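Local coordinates for TRAP dicarboxylate transporter-DctP subunit (Rhodobacter sphaeroides, PDB 4PE3), which probably captures a small carboxylate-type solute in the periplasm and delivers it to a TRAP transporter, as its family of solute-binding proteins does, at residues K328-D331 with T332-Y336; A120-I123 with D124-N128; E199-T202 with S203-G207; T165-D168 with L169-V172; S37-P40 with A41-N45. All blocks are in the same frame, centred on the assembly; numbering follows the deposited sequence.

Contact 1 of 5, residues K328-D331 with T332-Y336; sequences KVYD and TLVTY
V334 sets its CG2 methyl over one face of the Y330 ring, 3.8 Å from CG2 to the ring centroid and only 16° off the ring normal, a CH-pi contact one turn apart on the helix. CG of Y330 lies opposite the backbone N (chi1 173°), which lays the ring along the helix beside the next turn; the methyl sits nearest CE2 and CZ, displaced toward the rim. The phenol oxygen is hydrogen-bonded to R313, and W316 and A320 of helix 302-320 also pack against Y330. Cut back to an alanine, this position is likely to leave V334 CG2 without its aromatic cover and R313 without the phenolic acceptor. Both segments belong to helix 324-339, whose i to i+4 bonds include L333 N to V329 O at 2.9 Å. V329, buried against helix 104-110, and L333, on W116 and W316, continue the tight side. The exposed side is polar. K328 O takes two donors from opposite faces of its carbonyl plane, T332 N at 3.0 Å and T332 OG1 at 2.9 Å. D331 O is gripped likewise, with T335 OG1 2.8 Å from D331 O. Farther out, K328 reaches E137 in a salt bridge and D331 OD1 accepts from Q327.

Contact 2 of 5, residues A120-I123 with D124-N128; sequences AQMI and DFVEN
M122 and V126 run alongside each other, the selenium of selenomethionine M122 touching V126 CG2 at 3.9 Å. CG of M122 is turned opposite the backbone N (chi1 -175°), and bends at chi2 and chi3 then fold the chain so that SE comes alongside the valine methyl. I123 and E127 form a second aligned pair: in the conformer described, one of two for I123, CG2 comes 3.7 Å from E127 OE1, so this approach is less certain. The glutamate is extended beyond CG, which carries its oxygens to K268 in a salt bridge and to Q271 in a hydrogen bond. These pairs are i, i+4 neighbours on helix 119-128, where V126 N bonds M122 O at 2.9 Å and E127 N bonds I123 O at the same length. M122, I123 and V126 all reach V149 of strand 144-150, so this apolar side joins the helix to the five-stranded sheet. D124 is oriented differently. Its OD1 accepts from N128 ND2 at 2.8 Å, a nearly straight bond (167°) that lies in the asparagine's amide plane but comes from above the carboxylate plane. OD2 is met by the Y336 hydroxyl in a hydrogen bond and by K340 in a salt bridge, which would be expected to stabilise the ionised carboxylate.

Contact 3 of 5, residues E199-T202 with S203-G207; sequences EVYT and SLDKG. With IMD (imidazole), chain B.
Helix 200-206 is a short surface helix closed by a Schellman motif, and its two ends are built differently. At the start, E199 O is gripped twice by S203: S203 N lies 3.1 Å from E199 O and S203 OG lies 2.7 Å from it, the two donors arriving from opposite faces of the carbonyl plane. The serine oxygen stands opposite its own carbonyl carbon and beside its backbone N (chi1 -66°), which turns it back toward the preceding turn. This buried hydroxyl is therefore satisfied by the main chain of its own helix. On the inner side V200 and L204 lean along one another, V200 CG1 to L204 CD1 being 4.1 Å. V200 packs on M225 and L204 on I228, both of helix 225-228. Farther toward the surface, Y201 and D205, which also touch I228, extend in a common direction, their ring and carboxylate planes 56° apart. The polar ends are joined through one water, 2.8 Å from Y201 OH and donating to D205 OD2 at 3.1 Å. E199, exposed, receives a weak, bent bond from N1 of an imidazole, 3.3 Å from OE1; the imidazole is probably from the crystallisation liquor. At the far end K206 N bonds T202 O, and G207 N turns back to L204 O at 3.1 Å and, weakly, to S203 O. G207 has a positive phi (89°), where a side chain would collide with the preceding carbonyl oxygen; with the paired bonds into the last turn, this is the glycine-terminated helix end of the Schellman type.

Contact 4 of 5, residues T165-D168 with L169-V172; sequences TVED and LKGV. With ZN (zinc ion), chain N.
Two main-chain hydrogen bonds cross the contact, L169 N to V166 O at 3.0 Å and K170 N to E167 O at 3.2 Å. Both are i to i+3, and both donors stand above the carbonyl plane, 54° out of it. Apolar packing is looser: V166 CG1 and L169 CD1 are 4.4 Å apart, and the two side chains turn inward onto I311 and F308 of helix 302-320. V172 brings CG2 to 3.3 Å from D168 O. The fold of the segment is a short 3-10 turn running into a type II beta turn, L169 to V172, with G171 at its positive-phi corner, just ahead of strand 173-175. T165 starts it with an ST motif, its OG1 accepting from D168 N, while D168 OD2 accepts from T165 N and from D164 N. Charged and water-mediated links form a third group. The K170 chain runs past E167 O with NZ swung round at chi4 (57°), and a water bridges K170 NZ to V166 O. NZ stays 5.2 Å from E167 OE2, and E167 pairs instead with K307. Metal binding falls to D168, whose OD2 is also 2.3 Å from a zinc ion; OD1 is more distant at 2.7 Å, making the grip of the carboxylate lopsided. A water stands 2.6 Å from the same ion.

Contact 5 of 5, residues S37-P40 with A41-N45; sequences SSDP and AGNPN
A type II beta turn, P40 to N43, leads straight into the N-cap of helix 44-59. The turn is closed by N43 N to P40 O at 3.2 Å, with the donor above the carbonyl plane. G42 takes a positive phi (104°), at which a side chain would strike the carbonyl oxygen before it. Across the loop the D39 carboxylate and the N43 amide are stacked, their planes only 8° apart, with D39 CG 3.7 Å from N43 OD1. CG of N43 lies opposite the backbone N (chi1 166°), a setting that brings OD1 over the helix start, where it accepts from F46 N and, weakly, from N45 N. A water ties the three polar side chains together: it donates to D39 OD1 at 2.9 Å and accepts from N43 ND2 at 3.2 Å and N45 ND2 at 2.9 Å. An alanine in place of D39 is likely to uncover one face of the capping amide and deprive this water of its carboxylate acceptor. On the strand side, S37 OG accepts from D39 N at 2.9 Å, an ST turn. The loop thus joins the end of strand 32-37, whose S37 is bonded to M69, to helix 44-59, while N45 reaches Q274 of the long helix 257-291.

How the contacts relate
Along the chain the order is contact 5, contact 2, contact 4, contact 3 and contact 1. Contacts 1 and 2, with centres 13 Å apart, are the one pair that touches: Y336 OH lies 2.6 Å from D124 OD2, a probable hydrogen bond, and the Y336 and F125 rings meet edge-to-face, so helices 324-339 and 119-128 pack together. Contact 5 leaves strand 32-37 of the five-stranded sheet on which contact 2 also packs, the two centres about 24 Å apart. Contacts 3 and 4, about 20 Å apart, flank strands of the four-stranded sheet. The local motifs are therefore spread over both sheet regions, consistent with a two-lobed solute-binding protein crystallised open and without solute.

Contact 1 of 5, residues K328-D331 with T332-Y336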
loop_
_atom_site.group_PDB
_atom_site.type_symbol
_atom_site.label_atom_id
_atom_site.label_comp_id
_atom_site.label_asym_id
_atom_site.label_seq_id
_atom_site.Cartn_x
_atom_site.Cartn_y
_atom_site.Cartn_z
ATOM N N LYS A 328 -10.936 1.493 16.129
ATOM C CA LYS A 328 -11.997 1.451 15.137
ATOM C C LYS A 328 -11.502 0.868 13.804
ATOM O O LYS A 328 -12.209 0.101 13.165
ATOM C CB LYS A 328 -12.561 2.845 14.916
ATOM C CG LYS A 328 -13.867 2.864 14.150
ATOM C CD LYS A 328 -14.641 4.150 14.430
ATOM C CE LYS A 328 -16.012 4.149 13.781
ATOM N NZ LYS A 328 -16.437 5.517 13.379
ATOM N N VAL A 329 -10.310 1.268 13.366
ATOM C CA VAL A 329 -9.703 0.651 12.180
ATOM C C VAL A 329 -9.560 -0.866 12.396
ATOM O O VAL A 329 -9.978 -1.673 11.556
ATOM C CB VAL A 329 -8.340 1.282 11.851
ATOM C CG1 VAL A 329 -7.620 0.441 10.787
ATOM C CG2 VAL A 329 -8.507 2.744 11.398
ATOM N N TYR A 330 -8.975 -1.253 13.525
ATOM C CA TYR A 330 -8.805 -2.671 13.858
ATOM C C TYR A 330 -10.129 -3.419 13.825
ATOM O O TYR A 330 -10.223 -4.476 13.218
ATOM C CB TYR A 330 -8.157 -2.815 15.228
ATOM C CG TYR A 330 -8.097 -4.236 15.722
ATOM C CD1 TYR A 330 -9.148 -4.784 16.452
ATOM C CD2 TYR A 330 -6.997 -5.048 15.470
ATOM C CE1 TYR A 330 -9.104 -6.108 16.922
ATOM C CE2 TYR A 330 -6.945 -6.359 15.930
ATOM C CZ TYR A 330 -7.998 -6.879 16.652
ATOM O OH TYR A 330 -7.906 -8.159 17.110
ATOM N N ASP A 331 -11.161 -2.861 14.451
ATOM C CA ASP A 331 -12.447 -3.565 14.528
ATOM C C ASP A 331 -13.034 -3.754 13.140
ATOM O O ASP A 331 -13.528 -4.828 12.798
ATOM C CB ASP A 331 -13.457 -2.806 15.378
ATOM C CG ASP A 331 -13.124 -2.826 16.852
ATOM O OD1 ASP A 331 -12.308 -3.663 17.271
ATOM O OD2 ASP A 331 -13.679 -1.990 17.587
ATOM N N THR A 332 -12.948 -2.703 12.334
ATOM C CA THR A 332 -13.529 -2.729 11.004
ATOM C C THR A 332 -12.797 -3.705 10.095
ATOM O O THR A 332 -13.429 -4.457 9.348
ATOM C CB THR A 332 -13.548 -1.304 10.427
ATOM O OG1 THR A 332 -14.318 -0.466 11.295
ATOM C CG2 THR A 332 -14.162 -1.259 9.034
ATOM N N LEU A 333 -11.465 -3.700 10.184
ATOM C CA LEU A 333 -10.620 -4.593 9.401
ATOM C C LEU A 333 -10.846 -6.046 9.771
ATOM O O LEU A 333 -11.038 -6.883 8.909
ATOM C CB LEU A 333 -9.161 -4.215 9.630
ATOM C CG LEU A 333 -8.157 -5.144 8.942
ATOM C CD1 LEU A 333 -8.301 -5.084 7.425
ATOM C CD2 LEU A 333 -6.741 -4.759 9.336
ATOM N N VAL A 334 -10.847 -6.335 11.063
ATOM C CA VAL A 334 -10.993 -7.714 11.505
ATOM C C VAL A 334 -12.392 -8.233 11.180
ATOM O O VAL A 334 -12.542 -9.387 10.775
ATOM C CB VAL A 334 -10.687 -7.857 13.012
ATOM C CG1 VAL A 334 -11.127 -9.220 13.536
ATOM C CG2 VAL A 334 -9.198 -7.640 13.258
ATOM N N THR A 335 -13.412 -7.395 11.345
ATOM C CA THR A 335 -14.750 -7.777 10.927
ATOM C C THR A 335 -14.783 -8.138 9.445
ATOM O O THR A 335 -15.334 -9.168 9.071
ATOM C CB THR A 335 -15.772 -6.656 11.229
ATOM O OG1 THR A 335 -15.828 -6.449 12.645
ATOM C CG2 THR A 335 -17.158 -7.029 10.717
ATOM N N TYR A 336 -14.153 -7.319 8.607
ATOM C CA TYR A 336 -14.102 -7.569 7.169
ATOM C C TYR A 336 -13.406 -8.897 6.820
ATOM O O TYR A 336 -13.933 -9.715 6.065
ATOM C CB TYR A 336 -13.395 -6.397 6.453
ATOM C CG TYR A 336 -13.265 -6.631 4.970
ATOM C CD1 TYR A 336 -14.314 -6.335 4.111
ATOM C CD2 TYR A 336 -12.110 -7.184 4.435
ATOM C CE1 TYR A 336 -14.211 -6.575 2.770
ATOM C CE2 TYR A 336 -12.000 -7.421 3.091
ATOM C CZ TYR A 336 -13.050 -7.127 2.267
ATOM O OH TYR A 336 -12.950 -7.358 0.927
#

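Contact 2 of 5, residues A120-I123 with D124-N128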
loop_
_atom_site.group_PDB
_atom_site.type_symbol
_atom_site.label_atom_id
_atom_site.label_comp_id
_atom_site.label_asym_id
_atom_site.label_seq_id
_atom_site.Cartn_x
_atom_site.Cartn_y
_atom_site.Cartn_z
ATOM N N ALA A 120 -7.013 -6.334 -4.908
ATOM C CA ALA A 120 -8.477 -6.351 -4.951
ATOM C C ALA A 120 -9.084 -6.478 -3.554
ATOM O O ALA A 120 -10.163 -5.948 -3.286
ATOM C CB ALA A 120 -8.974 -7.460 -5.855
ATOM N N GLN A 121 -8.404 -7.200 -2.668
ATOM C CA GLN A 121 -8.919 -7.374 -1.311
ATOM C C GLN A 121 -8.941 -6.051 -0.557
ATOM O O GLN A 121 -9.950 -5.686 0.053
ATOM C CB GLN A 121 -8.100 -8.396 -0.536
ATOM C CG GLN A 121 -8.174 -9.811 -1.088
ATOM C CD GLN A 121 -7.285 -10.774 -0.334
ATOM O OE1 GLN A 121 -6.343 -10.390 0.357
ATOM N NE2 GLN A 121 -7.598 -12.048 -0.450
HETATM N N MSE A 122 -7.836 -5.323 -0.605
HETATM C CA MSE A 122 -7.763 -4.022 0.066
HETATM C C MSE A 122 -8.751 -3.011 -0.530
HETATM O O MSE A 122 -9.417 -2.252 0.189
HETATM C CB MSE A 122 -6.327 -3.507 0.016
HETATM C CG MSE A 122 -6.111 -2.207 0.784
HETATM SE SE MSE A 122 -6.481 -0.630 -0.254
HETATM C CE MSE A 122 -4.876 -0.524 -1.291
ATOM N N ILE A 123 -8.854 -3.017 -1.850
ATOM C CA ILE A 123 -9.767 -2.114 -2.542
ATOM C C ILE A 123 -11.219 -2.419 -2.152
ATOM O O ILE A 123 -12.017 -1.510 -1.935
ATOM C CB ILE A 123 -9.555 -2.189 -4.065
ATOM C CG1 ILE A 123 -8.291 -1.409 -4.459
ATOM C CG2 ILE A 123 -10.739 -1.645 -4.813
ATOM C CD1 ILE A 123 -7.595 -1.919 -5.694
ATOM N N ASP A 124 -11.564 -3.695 -2.043
ATOM C CA ASP A 124 -12.906 -4.076 -1.609
ATOM C C ASP A 124 -13.163 -3.689 -0.156
ATOM O O ASP A 124 -14.253 -3.202 0.178
ATOM C CB ASP A 124 -13.157 -5.565 -1.841
ATOM C CG ASP A 124 -14.594 -5.940 -1.585
ATOM O OD1 ASP A 124 -15.432 -5.568 -2.428
ATOM O OD2 ASP A 124 -14.883 -6.577 -0.550
ATOM N N PHE A 125 -12.165 -3.879 0.705
ATOM C CA PHE A 125 -12.269 -3.389 2.077
ATOM C C PHE A 125 -12.578 -1.884 2.124
ATOM O O PHE A 125 -13.468 -1.423 2.865
ATOM C CB PHE A 125 -10.996 -3.691 2.847
ATOM C CG PHE A 125 -10.895 -2.982 4.159
ATOM C CD1 PHE A 125 -11.738 -3.295 5.203
ATOM C CD2 PHE A 125 -9.936 -2.007 4.354
ATOM C CE1 PHE A 125 -11.634 -2.652 6.405
ATOM C CE2 PHE A 125 -9.834 -1.348 5.565
ATOM C CZ PHE A 125 -10.685 -1.659 6.584
ATOM N N VAL A 126 -11.876 -1.097 1.323
ATOM C CA VAL A 126 -12.103 0.344 1.309
ATOM C C VAL A 126 -13.466 0.689 0.744
ATOM O O VAL A 126 -14.212 1.469 1.346
ATOM C CB VAL A 126 -10.991 1.068 0.523
ATOM C CG1 VAL A 126 -11.351 2.534 0.293
ATOM C CG2 VAL A 126 -9.712 0.940 1.287
ATOM N N GLU A 127 -13.805 0.118 -0.405
ATOM C CA GLU A 127 -14.978 0.577 -1.126
ATOM C C GLU A 127 -16.285 -0.007 -0.595
ATOM O O GLU A 127 -17.318 0.648 -0.655
ATOM C CB GLU A 127 -14.805 0.323 -2.622
ATOM C CG GLU A 127 -13.633 1.164 -3.166
ATOM C CD GLU A 127 -13.362 1.028 -4.660
ATOM O OE1 GLU A 127 -13.942 0.143 -5.323
ATOM O OE2 GLU A 127 -12.538 1.835 -5.180
ATOM N N ASN A 128 -16.232 -1.216 -0.035
ATOM C CA ASN A 128 -17.442 -1.916 0.424
ATOM C C ASN A 128 -17.377 -2.416 1.860
ATOM O O ASN A 128 -18.399 -2.820 2.403
ATOM C CB ASN A 128 -17.690 -3.127 -0.478
ATOM C CG ASN A 128 -17.900 -2.736 -1.925
ATOM O OD1 ASN A 128 -18.667 -1.822 -2.217
ATOM N ND2 ASN A 128 -17.184 -3.396 -2.838
#

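Contact 3 of 5, residues E199-T202 with S203-G207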
loop_
_atom_site.group_PDB
_atom_site.type_symbol
_atom_site.label_atom_id
_atom_site.label_comp_id
_atom_site.label_asym_id
_atom_site.label_seq_id
_atom_site.Cartn_x
_atom_site.Cartn_y
_atom_site.Cartn_z
ATOM N N GLU A 199 21.456 -1.668 0.862
ATOM C CA GLU A 199 22.350 -2.654 1.462
ATOM C C GLU A 199 21.734 -4.049 1.497
ATOM O O GLU A 199 22.350 -5.006 1.956
ATOM C CB GLU A 199 22.760 -2.208 2.869
ATOM C CG GLU A 199 23.522 -0.883 2.873
ATOM C CD GLU A 199 23.948 -0.419 4.248
ATOM O OE1 GLU A 199 24.375 -1.278 5.027
ATOM O OE2 GLU A 199 23.841 0.796 4.527
ATOM N N VAL A 200 20.529 -4.194 0.977
ATOM C CA VAL A 200 19.860 -5.487 1.049
ATOM C C VAL A 200 20.571 -6.556 0.216
ATOM O O VAL A 200 20.798 -7.663 0.688
ATOM C CB VAL A 200 18.397 -5.366 0.621
ATOM C CG1 VAL A 200 17.745 -6.727 0.461
ATOM C CG2 VAL A 200 17.644 -4.524 1.661
ATOM N N TYR A 201 20.941 -6.220 -1.018
ATOM C CA TYR A 201 21.537 -7.185 -1.929
ATOM C C TYR A 201 22.824 -7.750 -1.329
ATOM O O TYR A 201 23.006 -8.975 -1.246
ATOM C CB TYR A 201 21.812 -6.523 -3.282
ATOM C CG TYR A 201 22.381 -7.438 -4.342
ATOM C CD1 TYR A 201 23.735 -7.715 -4.392
ATOM C CD2 TYR A 201 21.572 -7.998 -5.300
ATOM C CE1 TYR A 201 24.255 -8.556 -5.345
ATOM C CE2 TYR A 201 22.086 -8.843 -6.266
ATOM C CZ TYR A 201 23.435 -9.105 -6.287
ATOM O OH TYR A 201 23.969 -9.936 -7.260
ATOM N N THR A 202 23.738 -6.879 -0.922
ATOM C CA THR A 202 25.003 -7.353 -0.400
ATOM C C THR A 202 24.818 -8.111 0.903
ATOM O O THR A 202 25.499 -9.105 1.159
ATOM C CB THR A 202 26.040 -6.213 -0.236
ATOM O OG1 THR A 202 25.524 -5.186 0.613
ATOM C CG2 THR A 202 26.376 -5.624 -1.576
ATOM N N SER A 203 23.862 -7.677 1.722
ATOM C CA SER A 203 23.604 -8.347 2.994
ATOM C C SER A 203 23.080 -9.764 2.792
ATOM O O SER A 203 23.410 -10.662 3.567
ATOM C CB SER A 203 22.629 -7.527 3.833
ATOM O OG SER A 203 23.232 -6.305 4.213
ATOM N N LEU A 204 22.264 -9.965 1.763
ATOM C CA LEU A 204 21.854 -11.327 1.391
ATOM C C LEU A 204 23.075 -12.133 0.978
ATOM O O LEU A 204 23.297 -13.250 1.450
ATOM C CB LEU A 204 20.881 -11.305 0.227
ATOM C CG LEU A 204 19.456 -10.941 0.571
ATOM C CD1 LEU A 204 18.659 -10.545 -0.656
ATOM C CD2 LEU A 204 18.737 -12.114 1.305
ATOM N N ASP A 205 23.886 -11.571 0.097
ATOM C CA ASP A 205 25.019 -12.321 -0.427
ATOM C C ASP A 205 25.950 -12.738 0.691
ATOM O O ASP A 205 26.505 -13.849 0.686
ATOM C CB ASP A 205 25.788 -11.472 -1.445
ATOM C CG ASP A 205 25.755 -12.057 -2.830
ATOM O OD1 ASP A 205 24.970 -13.008 -3.074
ATOM O OD2 ASP A 205 26.518 -11.563 -3.676
ATOM N N LYS A 206 26.133 -11.856 1.665
ATOM C CA LYS A 206 27.069 -12.090 2.753
ATOM C C LYS A 206 26.508 -12.960 3.876
ATOM O O LYS A 206 27.256 -13.387 4.749
ATOM C CB LYS A 206 27.563 -10.760 3.328
ATOM C CG LYS A 206 28.443 -9.968 2.369
ATOM C CD LYS A 206 28.818 -8.597 2.940
ATOM C CE LYS A 206 29.750 -7.829 2.010
ATOM N NZ LYS A 206 31.104 -8.448 1.923
ATOM N N GLY A 207 25.198 -13.200 3.887
ATOM C CA GLY A 207 24.607 -14.035 4.914
ATOM C C GLY A 207 24.172 -13.281 6.150
ATOM O O GLY A 207 23.781 -13.889 7.147
HETATM N N1 IMD B . 23.374 0.030 7.912
HETATM C C2 IMD B . 22.897 1.284 7.907
HETATM N N3 IMD B . 21.781 1.311 8.670
HETATM C C4 IMD B . 21.562 0.070 9.172
HETATM C C5 IMD B . 22.579 -0.741 8.686
HETATM O O HOH W 1 26.428 -11.116 -6.702
#

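Contact 4 of 5, residues T165-D168 with L169-V172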
loop_
_atom_site.group_PDB
_atom_site.type_symbol
_atom_site.label_atom_id
_atom_site.label_comp_id
_atom_site.label_asym_id
_atom_site.label_seq_id
_atom_site.Cartn_x
_atom_site.Cartn_y
_atom_site.Cartn_z
ATOM N N THR A 165 5.271 -22.192 4.485
ATOM C CA THR A 165 4.355 -22.047 5.617
ATOM C C THR A 165 4.846 -20.940 6.543
ATOM O O THR A 165 6.027 -20.559 6.501
ATOM C CB THR A 165 4.261 -23.329 6.445
ATOM O OG1 THR A 165 5.512 -23.521 7.114
ATOM C CG2 THR A 165 3.909 -24.545 5.565
ATOM N N VAL A 166 3.960 -20.448 7.405
ATOM C CA VAL A 166 4.363 -19.468 8.375
ATOM C C VAL A 166 5.439 -20.018 9.296
ATOM O O VAL A 166 6.323 -19.287 9.740
ATOM C CB VAL A 166 3.166 -18.976 9.183
ATOM C CG1 VAL A 166 3.612 -18.028 10.256
ATOM C CG2 VAL A 166 2.141 -18.330 8.275
ATOM N N GLU A 167 5.349 -21.315 9.598
ATOM C CA GLU A 167 6.326 -21.972 10.444
ATOM C C GLU A 167 7.743 -21.873 9.874
ATOM O O GLU A 167 8.722 -21.840 10.626
ATOM C CB GLU A 167 5.946 -23.454 10.618
ATOM C CG GLU A 167 4.741 -23.732 11.556
ATOM C CD GLU A 167 3.366 -23.467 10.929
ATOM O OE1 GLU A 167 3.243 -23.231 9.711
ATOM O OE2 GLU A 167 2.374 -23.511 11.681
ATOM N N ASP A 168 7.854 -21.824 8.547
ATOM C CA ASP A 168 9.157 -21.695 7.915
ATOM C C ASP A 168 9.859 -20.375 8.257
ATOM O O ASP A 168 11.057 -20.255 8.063
ATOM C CB ASP A 168 9.040 -21.874 6.405
ATOM C CG ASP A 168 8.692 -23.303 5.992
ATOM O OD1 ASP A 168 9.031 -24.291 6.709
ATOM O OD2 ASP A 168 8.082 -23.473 4.919
ATOM N N LEU A 169 9.142 -19.387 8.771
ATOM C CA LEU A 169 9.769 -18.118 9.110
ATOM C C LEU A 169 10.580 -18.148 10.402
ATOM O O LEU A 169 11.372 -17.243 10.664
ATOM C CB LEU A 169 8.688 -17.050 9.240
ATOM C CG LEU A 169 7.971 -16.622 7.965
ATOM C CD1 LEU A 169 6.790 -15.697 8.345
ATOM C CD2 LEU A 169 8.910 -15.946 6.981
ATOM N N LYS A 170 10.397 -19.187 11.213
ATOM C CA LYS A 170 11.025 -19.223 12.521
ATOM C C LYS A 170 12.531 -19.208 12.345
ATOM O O LYS A 170 13.093 -20.017 11.588
ATOM C CB LYS A 170 10.573 -20.451 13.321
ATOM C CG LYS A 170 9.137 -20.353 13.790
ATOM C CD LYS A 170 8.698 -21.597 14.556
ATOM C CE LYS A 170 7.313 -21.442 15.155
ATOM N NZ LYS A 170 6.273 -21.129 14.133
ATOM N N GLY A 171 13.177 -18.256 13.007
ATOM C CA GLY A 171 14.629 -18.163 12.997
ATOM C C GLY A 171 15.236 -17.432 11.804
ATOM O O GLY A 171 16.444 -17.174 11.780
ATOM N N VAL A 172 14.433 -17.103 10.798
ATOM C CA VAL A 172 14.958 -16.497 9.569
ATOM C C VAL A 172 15.297 -15.047 9.833
ATOM O O VAL A 172 14.510 -14.316 10.440
ATOM C CB VAL A 172 13.910 -16.604 8.445
ATOM C CG1 VAL A 172 14.390 -15.953 7.171
ATOM C CG2 VAL A 172 13.571 -18.103 8.215
HETATM ZN ZN ZN N . 8.211 -25.787 4.642
HETATM O O HOH W 2 6.117 -18.859 12.442
HETATM O O HOH W 3 9.520 -25.342 2.484
#

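Contact 5 of 5, residues S37-P40 with A41-N45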
loop_
_atom_site.group_PDB
_atom_site.type_symbol
_atom_site.label_atom_id
_atom_site.label_comp_id
_atom_site.label_asym_id
_atom_site.label_seq_id
_atom_site.Cartn_x
_atom_site.Cartn_y
_atom_site.Cartn_z
ATOM N N SER A 37 1.526 15.069 -5.600
ATOM C CA SER A 37 1.833 13.650 -5.474
ATOM C C SER A 37 2.873 13.452 -4.393
ATOM O O SER A 37 3.605 14.370 -4.053
ATOM C CB SER A 37 2.391 13.176 -6.813
ATOM O OG SER A 37 2.685 11.781 -6.757
ATOM N N SER A 38 2.960 12.235 -3.867
ATOM C CA SER A 38 4.118 11.844 -3.054
ATOM C C SER A 38 5.299 11.338 -3.902
ATOM O O SER A 38 6.368 11.052 -3.376
ATOM C CB SER A 38 3.700 10.765 -2.042
ATOM O OG SER A 38 3.130 9.681 -2.727
ATOM N N ASP A 39 5.108 11.218 -5.211
ATOM C CA ASP A 39 6.159 10.727 -6.091
ATOM C C ASP A 39 6.758 11.861 -6.918
ATOM O O ASP A 39 6.107 12.881 -7.178
ATOM C CB ASP A 39 5.589 9.652 -6.994
ATOM C CG ASP A 39 5.119 8.439 -6.227
ATOM O OD1 ASP A 39 5.897 7.931 -5.410
ATOM O OD2 ASP A 39 3.972 7.999 -6.420
ATOM N N PRO A 40 8.012 11.691 -7.333
ATOM C CA PRO A 40 8.657 12.686 -8.179
ATOM C C PRO A 40 8.353 12.487 -9.659
ATOM O O PRO A 40 7.943 11.399 -10.061
ATOM C CB PRO A 40 10.140 12.426 -7.922
ATOM C CG PRO A 40 10.205 10.946 -7.671
ATOM C CD PRO A 40 8.943 10.618 -6.934
ATOM N N ALA A 41 8.614 13.511 -10.472
ATOM C CA ALA A 41 8.578 13.337 -11.917
ATOM C C ALA A 41 9.569 12.258 -12.294
ATOM O O ALA A 41 10.634 12.150 -11.691
ATOM C CB ALA A 41 8.924 14.638 -12.622
ATOM N N GLY A 42 9.196 11.453 -13.278
ATOM C CA GLY A 42 10.037 10.361 -13.726
ATOM C C GLY A 42 9.504 9.035 -13.223
ATOM O O GLY A 42 9.459 8.046 -13.965
ATOM N N ASN A 43 9.080 9.032 -11.959
ATOM C CA ASN A 43 8.681 7.826 -11.250
ATOM C C ASN A 43 7.462 7.188 -11.930
ATOM O O ASN A 43 6.569 7.884 -12.423
ATOM C CB ASN A 43 8.419 8.205 -9.774
ATOM C CG ASN A 43 7.700 7.149 -9.000
ATOM O OD1 ASN A 43 6.533 6.890 -9.245
ATOM N ND2 ASN A 43 8.366 6.578 -8.002
ATOM N N PRO A 44 7.440 5.855 -12.022
ATOM C CA PRO A 44 6.403 5.219 -12.829
ATOM C C PRO A 44 5.004 5.402 -12.230
ATOM O O PRO A 44 3.993 5.397 -12.950
ATOM C CB PRO A 44 6.826 3.744 -12.864
ATOM C CG PRO A 44 7.738 3.589 -11.690
ATOM C CD PRO A 44 8.440 4.901 -11.531
ATOM N N ASN A 45 4.928 5.561 -10.913
ATOM C CA ASN A 45 3.643 5.766 -10.280
ATOM C C ASN A 45 3.169 7.203 -10.495
ATOM O O ASN A 45 1.986 7.435 -10.691
ATOM C CB ASN A 45 3.720 5.369 -8.806
ATOM C CG ASN A 45 3.861 3.865 -8.635
ATOM O OD1 ASN A 45 3.124 3.098 -9.249
ATOM N ND2 ASN A 45 4.832 3.453 -7.850
HETATM O O HOH W 4 6.325 5.150 -6.072
#